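Lasso peptide isopeptidase AtxE2 (Asticcacaulis excentricus, PDB 5TXE) hydrolyses the isopeptide bond of the lasso peptides Astexin-2 and Astexin-3, recognising mainly their threaded loop and turning them into linear peptides. Local coordinates at residues N277-T282 against I483-A488; L405-R408 against E414-S417; R408-I413 against I499-E504. The protein carries 1 engineered substitution. All coordinates share one frame; numbering follows the deposited sequence.

Contact 1 (N277-T282 against I483-A488)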
loop_
_atom_site.group_PDB
_atom_site.type_symbol
_atom_site.label_atom_id
_atom_site.label_comp_id
_atom_site.label_asym_id
_atom_site.label_seq_id
_atom_site.Cartn_x
_atom_site.Cartn_y
_atom_site.Cartn_z
ATOM N N ASN A 277 -5.123 -18.377 -18.497
ATOM C CA ASN A 277 -6.046 -17.256 -18.286
ATOM C C ASN A 277 -5.999 -16.746 -16.856
ATOM O O ASN A 277 -6.570 -17.329 -15.957
ATOM C CB ASN A 277 -7.484 -17.632 -18.634
ATOM C CG ASN A 277 -8.446 -16.478 -18.454
ATOM O OD1 ASN A 277 -8.064 -15.358 -18.081
ATOM N ND2 ASN A 277 -9.694 -16.728 -18.742
ATOM N N ILE A 278 -5.336 -15.616 -16.650
ATOM C CA ILE A 278 -5.163 -15.061 -15.303
ATOM C C ILE A 278 -6.478 -14.578 -14.655
ATOM O O ILE A 278 -6.519 -14.305 -13.483
ATOM C CB ILE A 278 -4.139 -13.886 -15.287
ATOM C CG1 ILE A 278 -4.722 -12.653 -16.018
ATOM C CG2 ILE A 278 -2.796 -14.325 -15.878
ATOM C CD1 ILE A 278 -3.831 -11.429 -16.024
ATOM N N ASN A 279 -7.548 -14.428 -15.408
ATOM C CA ASN A 279 -8.779 -13.933 -14.813
ATOM C C ASN A 279 -9.780 -15.011 -14.551
ATOM O O ASN A 279 -10.828 -14.756 -13.986
ATOM C CB ASN A 279 -9.382 -12.851 -15.694
ATOM C CG ASN A 279 -8.446 -11.644 -15.821
ATOM O OD1 ASN A 279 -7.636 -11.381 -14.911
ATOM N ND2 ASN A 279 -8.514 -10.946 -16.960
ATOM N N ALA A 280 -9.444 -16.231 -14.941
ATOM C CA ALA A 280 -10.238 -17.377 -14.557
ATOM C C ALA A 280 -10.082 -17.564 -13.059
ATOM O O ALA A 280 -8.987 -17.469 -12.492
ATOM C CB ALA A 280 -9.801 -18.637 -15.294
ATOM N N PRO A 281 -11.191 -17.830 -12.408
ATOM C CA PRO A 281 -11.174 -18.089 -10.974
ATOM C C PRO A 281 -10.381 -19.354 -10.619
ATOM O O PRO A 281 -10.320 -20.298 -11.403
ATOM C CB PRO A 281 -12.659 -18.238 -10.629
ATOM C CG PRO A 281 -13.287 -18.698 -11.893
ATOM C CD PRO A 281 -12.493 -18.122 -13.033
ATOM N N THR A 282 -9.735 -19.341 -9.461
ATOM C CA THR A 282 -9.030 -20.505 -8.985
ATOM C C THR A 282 -9.998 -21.260 -8.149
ATOM O O THR A 282 -10.976 -20.678 -7.634
ATOM C CB THR A 282 -7.817 -20.138 -8.105
ATOM O OG1 THR A 282 -8.262 -19.612 -6.843
ATOM C CG2 THR A 282 -6.955 -19.142 -8.808
ATOM N N ILE A 483 0.398 -7.697 -18.125
ATOM C CA ILE A 483 0.924 -6.659 -19.008
ATOM C C ILE A 483 -0.001 -6.519 -20.242
ATOM O O ILE A 483 -0.370 -5.393 -20.604
ATOM C CB ILE A 483 2.410 -6.906 -19.402
ATOM C CG1 ILE A 483 3.256 -7.111 -18.127
ATOM C CG2 ILE A 483 2.958 -5.733 -20.227
ATOM C CD1 ILE A 483 4.732 -7.354 -18.373
ATOM N N ALA A 484 -0.410 -7.627 -20.848
ATOM C CA ALA A 484 -1.384 -7.556 -21.946
ATOM C C ALA A 484 -2.764 -7.018 -21.520
ATOM O O ALA A 484 -3.475 -6.390 -22.304
ATOM C CB ALA A 484 -1.556 -8.917 -22.609
ATOM N N GLN A 485 -3.147 -7.286 -20.280
ATOM C CA GLN A 485 -4.435 -6.828 -19.800
ATOM C C GLN A 485 -4.388 -5.317 -19.699
ATOM O O GLN A 485 -5.347 -4.623 -20.088
ATOM C CB GLN A 485 -4.748 -7.399 -18.404
ATOM C CG GLN A 485 -6.161 -7.100 -17.909
ATOM C CD GLN A 485 -6.430 -7.697 -16.527
ATOM O OE1 GLN A 485 -6.319 -8.909 -16.311
ATOM N NE2 GLN A 485 -6.799 -6.847 -15.593
ATOM N N SER A 486 -3.280 -4.833 -19.119
ATOM C CA SER A 486 -3.016 -3.406 -18.970
ATOM C C SER A 486 -3.122 -2.708 -20.320
ATOM O O SER A 486 -3.718 -1.650 -20.408
ATOM C CB SER A 486 -1.640 -3.106 -18.331
ATOM O OG SER A 486 -1.442 -1.690 -18.282
ATOM N N LYS A 487 -2.576 -3.339 -21.354
ATOM C CA LYS A 487 -2.598 -2.777 -22.673
ATOM C C LYS A 487 -4.026 -2.602 -23.160
ATOM O O LYS A 487 -4.382 -1.527 -23.678
ATOM C CB LYS A 487 -1.818 -3.664 -23.596
ATOM C CG LYS A 487 -1.553 -3.077 -24.935
ATOM C CD LYS A 487 -0.676 -4.063 -25.687
ATOM C CE LYS A 487 -0.809 -3.884 -27.184
ATOM N NZ LYS A 487 -0.388 -2.514 -27.564
ATOM N N ALA A 488 -4.872 -3.592 -22.926
ATOM C CA ALA A 488 -6.300 -3.411 -23.225
ATOM C C ALA A 488 -6.986 -2.309 -22.379
ATOM O O ALA A 488 -7.815 -1.551 -22.895
ATOM C CB ALA A 488 -7.057 -4.716 -23.035
#
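At the seam between beta-propeller and hydrolase domain, a type I beta turn from Asn-277 to Ala-280 presents its two central residues, Ile-278 and Asn-279, to Gln-485. The one hydrogen bond across the contact runs from Asn-279 ND2 to Gln-485 OE1 (3.1 Å, 147° at the hydrogen). The oxygen lies in the amide plane of Asn-279, yet ND2 stands well above the carbonyl plane of Gln-485, off its lone pairs; the two amide planes are 62° apart. Gln-485 reaches the turn with its chain stretched out, CG anti to the backbone N (chi1 -173°). Ile-278 CD1 lies beside the same OE1 at 3.6 Å. The turn is stiffened from within by an Asx turn, Asn-277 OD1 accepting from Asn-279 N at 2.9 Å. ND2 of Asn-279 also donates to Gln-477 O, its stronger partner, while Gln-485 NE2 is held by Glu-489 OE2; both amides therefore have a second hold. With only 100 Å² buried, this is a light surface contact. The turn links strands 266-271 and 283-288 of one four-stranded sheet, is backbone hydrogen-bonded at Ile-278 to Phe-479, and faces helix 482-490, which lies in the chain between strand 463-467 and helix 494-512.

Contact 2 (L405-R408 against E414-S417)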
loop_
_atom_site.group_PDB
_atom_site.type_symbol
_atom_site.label_atom_id
_atom_site.label_comp_id
_atom_site.label_asym_id
_atom_site.label_seq_id
_atom_site.Cartn_x
_atom_site.Cartn_y
_atom_site.Cartn_z
ATOM N N LEU A 405 -21.494 2.023 0.738
ATOM C CA LEU A 405 -22.321 2.244 -0.436
ATOM C C LEU A 405 -22.065 1.126 -1.418
ATOM O O LEU A 405 -20.919 0.665 -1.558
ATOM C CB LEU A 405 -21.961 3.554 -1.183
ATOM C CG LEU A 405 -22.004 4.872 -0.444
ATOM C CD1 LEU A 405 -21.376 5.960 -1.307
ATOM C CD2 LEU A 405 -23.423 5.241 -0.103
ATOM N N THR A 406 -23.116 0.777 -2.164
ATOM C CA THR A 406 -23.028 -0.203 -3.200
ATOM C C THR A 406 -23.869 0.167 -4.373
ATOM O O THR A 406 -24.980 0.701 -4.253
ATOM C CB THR A 406 -23.512 -1.582 -2.716
ATOM O OG1 THR A 406 -24.835 -1.453 -2.235
ATOM C CG2 THR A 406 -22.610 -2.169 -1.594
ATOM N N LEU A 407 -23.319 -0.092 -5.542
ATOM C CA LEU A 407 -24.054 0.106 -6.731
ATOM C C LEU A 407 -23.426 -0.702 -7.872
ATOM O O LEU A 407 -22.342 -1.305 -7.717
ATOM C CB LEU A 407 -24.181 1.589 -7.082
ATOM C CG LEU A 407 -22.935 2.433 -7.375
ATOM C CD1 LEU A 407 -22.353 2.204 -8.769
ATOM C CD2 LEU A 407 -23.338 3.909 -7.233
ATOM N N ARG A 408 -24.154 -0.774 -8.979
ATOM C CA ARG A 408 -23.647 -1.412 -10.148
ATOM C C ARG A 408 -23.463 -0.237 -11.034
ATOM O O ARG A 408 -24.335 0.625 -11.073
ATOM C CB ARG A 408 -24.638 -2.396 -10.741
ATOM C CG ARG A 408 -24.001 -3.265 -11.814
ATOM C CD ARG A 408 -24.972 -4.306 -12.367
ATOM N NE ARG A 408 -25.323 -5.385 -11.437
ATOM C CZ ARG A 408 -24.567 -6.444 -11.184
ATOM N NH1 ARG A 408 -23.352 -6.581 -11.717
ATOM N NH2 ARG A 408 -24.997 -7.374 -10.343
ATOM N N GLU A 414 -19.988 -4.354 -10.351
ATOM C CA GLU A 414 -20.300 -4.125 -8.947
ATOM C C GLU A 414 -19.253 -3.207 -8.323
ATOM O O GLU A 414 -18.072 -3.407 -8.501
ATOM C CB GLU A 414 -20.316 -5.456 -8.169
ATOM C CG GLU A 414 -21.386 -6.435 -8.677
ATOM C CD GLU A 414 -21.393 -7.792 -7.985
ATOM O OE1 GLU A 414 -20.647 -8.036 -7.009
ATOM O OE2 GLU A 414 -22.233 -8.596 -8.394
ATOM N N VAL A 415 -19.716 -2.221 -7.578
ATOM C CA VAL A 415 -18.856 -1.245 -6.957
ATOM C C VAL A 415 -19.186 -1.139 -5.476
ATOM O O VAL A 415 -20.360 -1.136 -5.118
ATOM C CB VAL A 415 -19.133 0.111 -7.569
ATOM C CG1 VAL A 415 -18.337 1.198 -6.839
ATOM C CG2 VAL A 415 -18.798 0.084 -9.045
ATOM N N PHE A 416 -18.170 -1.056 -4.615
ATOM C CA PHE A 416 -18.438 -0.523 -3.283
ATOM C C PHE A 416 -17.567 0.710 -3.017
ATOM O O PHE A 416 -16.555 0.935 -3.718
ATOM C CB PHE A 416 -18.295 -1.602 -2.212
ATOM C CG PHE A 416 -16.865 -1.853 -1.743
ATOM C CD1 PHE A 416 -16.061 -2.789 -2.368
ATOM C CD2 PHE A 416 -16.365 -1.178 -0.629
ATOM C CE1 PHE A 416 -14.775 -3.063 -1.909
ATOM C CE2 PHE A 416 -15.074 -1.407 -0.173
ATOM C CZ PHE A 416 -14.278 -2.361 -0.808
ATOM N N SER A 417 -17.995 1.502 -2.045
ATOM C CA SER A 417 -17.205 2.577 -1.498
ATOM C C SER A 417 -17.760 2.945 -0.153
ATOM O O SER A 417 -18.820 2.469 0.191
ATOM C CB SER A 417 -17.261 3.778 -2.427
ATOM O OG SER A 417 -16.529 3.505 -3.606
#
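Leu-407 O is gripped twice: Val-415 N donates to it at 2.8 Å, and Trp-324 NE1 is a second donor. The two strands, 401-408 and 414-421, form a beta hairpin in which 401-408 is an outermost strand of the mixed, mainly parallel sheet of the alpha/beta-hydrolase domain. Leu-405 with Ser-417 and Leu-407 with Val-415 are hydrogen-bonded pairs; Leu-405 N to Ser-417 O is also 2.8 Å. Their side chains share one face, turned to helix 494-512, where Leu-407 and Val-415 lie side by side. Leu-407 holds CG between its backbone N and carbonyl carbon, and with chi1 62° and chi2 77° its CD1 comes to 4.0 Å from Val-415 CB. On the other face Arg-408 and Glu-414 form a long salt bridge, NH2 to OE2 at 3.6 Å, with guanidinium and carboxylate planes 67° apart. Each has a firmer partner: Arg-408 NH1 donates to Gly-412 O, and Glu-414 OE1 accepts from Ala-325 N. The ring of Phe-416 leads away from Thr-406 to stack with His-468, while its backbone stays close: Phe-416 CA makes a CA-H...O contact of 3.2 Å with Leu-405 O.

Contact 3 (R408-I413 against I499-E504)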
loop_
_atom_site.group_PDB
_atom_site.type_symbol
_atom_site.label_atom_id
_atom_site.label_comp_id
_atom_site.label_asym_id
_atom_site.label_seq_id
_atom_site.Cartn_x
_atom_site.Cartn_y
_atom_site.Cartn_z
ATOM N N ARG A 408 -24.154 -0.774 -8.979
ATOM C CA ARG A 408 -23.647 -1.412 -10.148
ATOM C C ARG A 408 -23.463 -0.237 -11.034
ATOM O O ARG A 408 -24.335 0.625 -11.073
ATOM C CB ARG A 408 -24.638 -2.396 -10.741
ATOM C CG ARG A 408 -24.001 -3.265 -11.814
ATOM C CD ARG A 408 -24.972 -4.306 -12.367
ATOM N NE ARG A 408 -25.323 -5.385 -11.437
ATOM C CZ ARG A 408 -24.567 -6.444 -11.184
ATOM N NH1 ARG A 408 -23.352 -6.581 -11.717
ATOM N NH2 ARG A 408 -24.997 -7.374 -10.343
ATOM N N ASN A 409 -22.320 -0.162 -11.694
ATOM C CA ASN A 409 -22.036 0.993 -12.499
ATOM C C ASN A 409 -22.616 0.810 -13.886
ATOM O O ASN A 409 -23.134 -0.272 -14.214
ATOM C CB ASN A 409 -20.526 1.349 -12.481
ATOM C CG ASN A 409 -19.647 0.446 -13.320
ATOM O OD1 ASN A 409 -20.110 -0.339 -14.120
ATOM N ND2 ASN A 409 -18.313 0.543 -13.098
ATOM N N ARG A 410 -22.510 1.862 -14.694
ATOM C CA ARG A 410 -23.073 1.859 -16.034
ATOM C C ARG A 410 -22.456 0.797 -16.953
ATOM O O ARG A 410 -23.046 0.411 -17.948
ATOM C CB ARG A 410 -23.065 3.278 -16.642
ATOM C CG ARG A 410 -21.782 4.144 -16.629
ATOM C CD ARG A 410 -22.021 5.356 -17.545
ATOM N NE ARG A 410 -21.654 6.696 -17.104
ATOM C CZ ARG A 410 -22.208 7.390 -16.109
ATOM N NH1 ARG A 410 -23.111 6.844 -15.330
ATOM N NH2 ARG A 410 -21.812 8.634 -15.871
ATOM N N ASN A 411 -21.312 0.250 -16.600
ATOM C CA ASN A 411 -20.777 -0.849 -17.364
ATOM C C ASN A 411 -21.112 -2.185 -16.759
ATOM O O ASN A 411 -20.473 -3.185 -17.117
ATOM C CB ASN A 411 -19.272 -0.662 -17.459
ATOM C CG ASN A 411 -18.926 0.654 -18.134
ATOM O OD1 ASN A 411 -18.507 1.643 -17.513
ATOM N ND2 ASN A 411 -19.160 0.680 -19.427
ATOM N N GLY A 412 -22.076 -2.214 -15.825
ATOM C CA GLY A 412 -22.522 -3.490 -15.226
ATOM C C GLY A 412 -21.658 -4.038 -14.097
ATOM O O GLY A 412 -21.774 -5.175 -13.721
ATOM N N ILE A 413 -20.732 -3.249 -13.578
ATOM C CA ILE A 413 -19.731 -3.789 -12.649
ATOM C C ILE A 413 -20.116 -3.410 -11.254
ATOM O O ILE A 413 -20.547 -2.305 -11.009
ATOM C CB ILE A 413 -18.328 -3.278 -13.007
ATOM C CG1 ILE A 413 -17.899 -3.891 -14.333
ATOM C CG2 ILE A 413 -17.331 -3.598 -11.903
ATOM C CD1 ILE A 413 -16.888 -3.065 -15.078
ATOM N N ILE A 499 -13.545 4.188 -14.673
ATOM C CA ILE A 499 -13.330 4.794 -13.360
ATOM C C ILE A 499 -14.053 6.125 -13.198
ATOM O O ILE A 499 -14.736 6.380 -12.196
ATOM C CB ILE A 499 -11.822 4.901 -13.041
ATOM C CG1 ILE A 499 -11.288 3.496 -12.845
ATOM C CG2 ILE A 499 -11.612 5.705 -11.752
ATOM C CD1 ILE A 499 -9.803 3.388 -13.021
ATOM N N LEU A 500 -13.889 6.994 -14.169
ATOM C CA LEU A 500 -14.494 8.322 -14.048
ATOM C C LEU A 500 -16.026 8.223 -14.014
ATOM O O LEU A 500 -16.699 8.906 -13.212
ATOM C CB LEU A 500 -14.074 9.188 -15.190
ATOM C CG LEU A 500 -14.706 10.566 -15.237
ATOM C CD1 LEU A 500 -14.367 11.394 -14.039
ATOM C CD2 LEU A 500 -14.243 11.294 -16.462
ATOM N N HIS A 501 -16.572 7.353 -14.862
ATOM C CA HIS A 501 -18.028 7.167 -14.884
ATOM C C HIS A 501 -18.501 6.591 -13.597
ATOM O O HIS A 501 -19.582 6.938 -13.128
ATOM C CB HIS A 501 -18.440 6.245 -16.012
ATOM C CG HIS A 501 -18.357 6.838 -17.386
ATOM N ND1 HIS A 501 -18.697 8.143 -17.677
ATOM C CD2 HIS A 501 -18.023 6.270 -18.564
ATOM C CE1 HIS A 501 -18.560 8.359 -18.971
ATOM N NE2 HIS A 501 -18.146 7.239 -19.531
ATOM N N THR A 502 -17.698 5.746 -12.964
ATOM C CA THR A 502 -18.091 5.214 -11.647
ATOM C C THR A 502 -18.127 6.292 -10.608
ATOM O O THR A 502 -19.022 6.331 -9.796
ATOM C CB THR A 502 -17.154 4.092 -11.178
ATOM O OG1 THR A 502 -17.124 3.070 -12.159
ATOM C CG2 THR A 502 -17.599 3.489 -9.861
ATOM N N LEU A 503 -17.166 7.196 -10.631
ATOM C CA LEU A 503 -17.219 8.315 -9.695
ATOM C C LEU A 503 -18.447 9.197 -9.926
ATOM O O LEU A 503 -19.063 9.658 -8.973
ATOM C CB LEU A 503 -15.966 9.186 -9.816
ATOM C CG LEU A 503 -14.699 8.562 -9.245
ATOM C CD1 LEU A 503 -13.532 9.413 -9.612
ATOM C CD2 LEU A 503 -14.796 8.416 -7.728
ATOM N N GLU A 504 -18.749 9.464 -11.185
ATOM C CA GLU A 504 -19.932 10.220 -11.550
ATOM C C GLU A 504 -21.224 9.485 -11.083
ATOM O O GLU A 504 -22.106 10.123 -10.539
ATOM C CB GLU A 504 -19.951 10.527 -13.030
ATOM C CG GLU A 504 -18.865 11.532 -13.457
ATOM C CD GLU A 504 -18.745 11.710 -14.974
ATOM O OE1 GLU A 504 -19.402 10.948 -15.739
ATOM O OE2 GLU A 504 -18.008 12.629 -15.422
#
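Asn-409 and Thr-502 make the tight, buried half of this contact; the half around Arg-410 and His-501 packs more broadly but has weaker polar bonds and opens to solvent at Arg-410. In the buried half Asn-409 ND2 donates to Thr-502 OG1 at 2.9 Å, the hydroxyl 24° out of the amide plane; OG1 is also bonded to Asn-498 O. The other end of the amide is fixed by its own loop: Asn-409 OD1 accepts from Asn-411 N (2.8 Å), an Asx turn, and from Ile-413 N (3.0 Å). These donors reach it from opposite faces of its plane, so the amide has little freedom to rotate. In the other half Arg-410 passes over one face of the His-501 ring: Arg-410 NE is 3.3 Å from His-501 CG, and Arg-410 CD makes a CH-pi contact, 4.3 Å from the ring centroid. A bend at chi3 (134°) turns the guanidinium to 47° from the ring plane. Its NH2 makes only a weak salt-bridge bond with OE1 of the buried Glu-504, 3.3 Å, and NH1 has a stronger partner in Asp-505. Arg-410 also touches a crystal neighbour, which may influence its pose. The type I turn from Asn-409 to Gly-412 joins strands 401-408 and 414-421 while lying against helix 494-512, whose Leu-500 and Leu-503 pack on helix 528-539.

From the N terminus, residues 277-282 come first, in a propeller loop whose partner, 483-488, follows 200 residues later; contact 1 thereby closes a long loop and ties propeller to hydrolase domain. Inside that loop lies contact 2, closing the five-residue loop of hairpin 401-421. Contact 3 begins at the same Arg-408, which makes no contact with the helix there, but ends at 499-504, beyond contact 1, so contacts 1 and 3 cross. Contacts 2 and 3 touch: Val-415 CG2 meets Thr-502 CG2 at 3.7 Å and Asn-409 CB at 4.0 Å, which fastens strand and turn of one hairpin to helix 494-512. Contact 1 stands apart, its nearest atoms about 11 Å from contact 3, although helices 482-490 and 494-512 are consecutive.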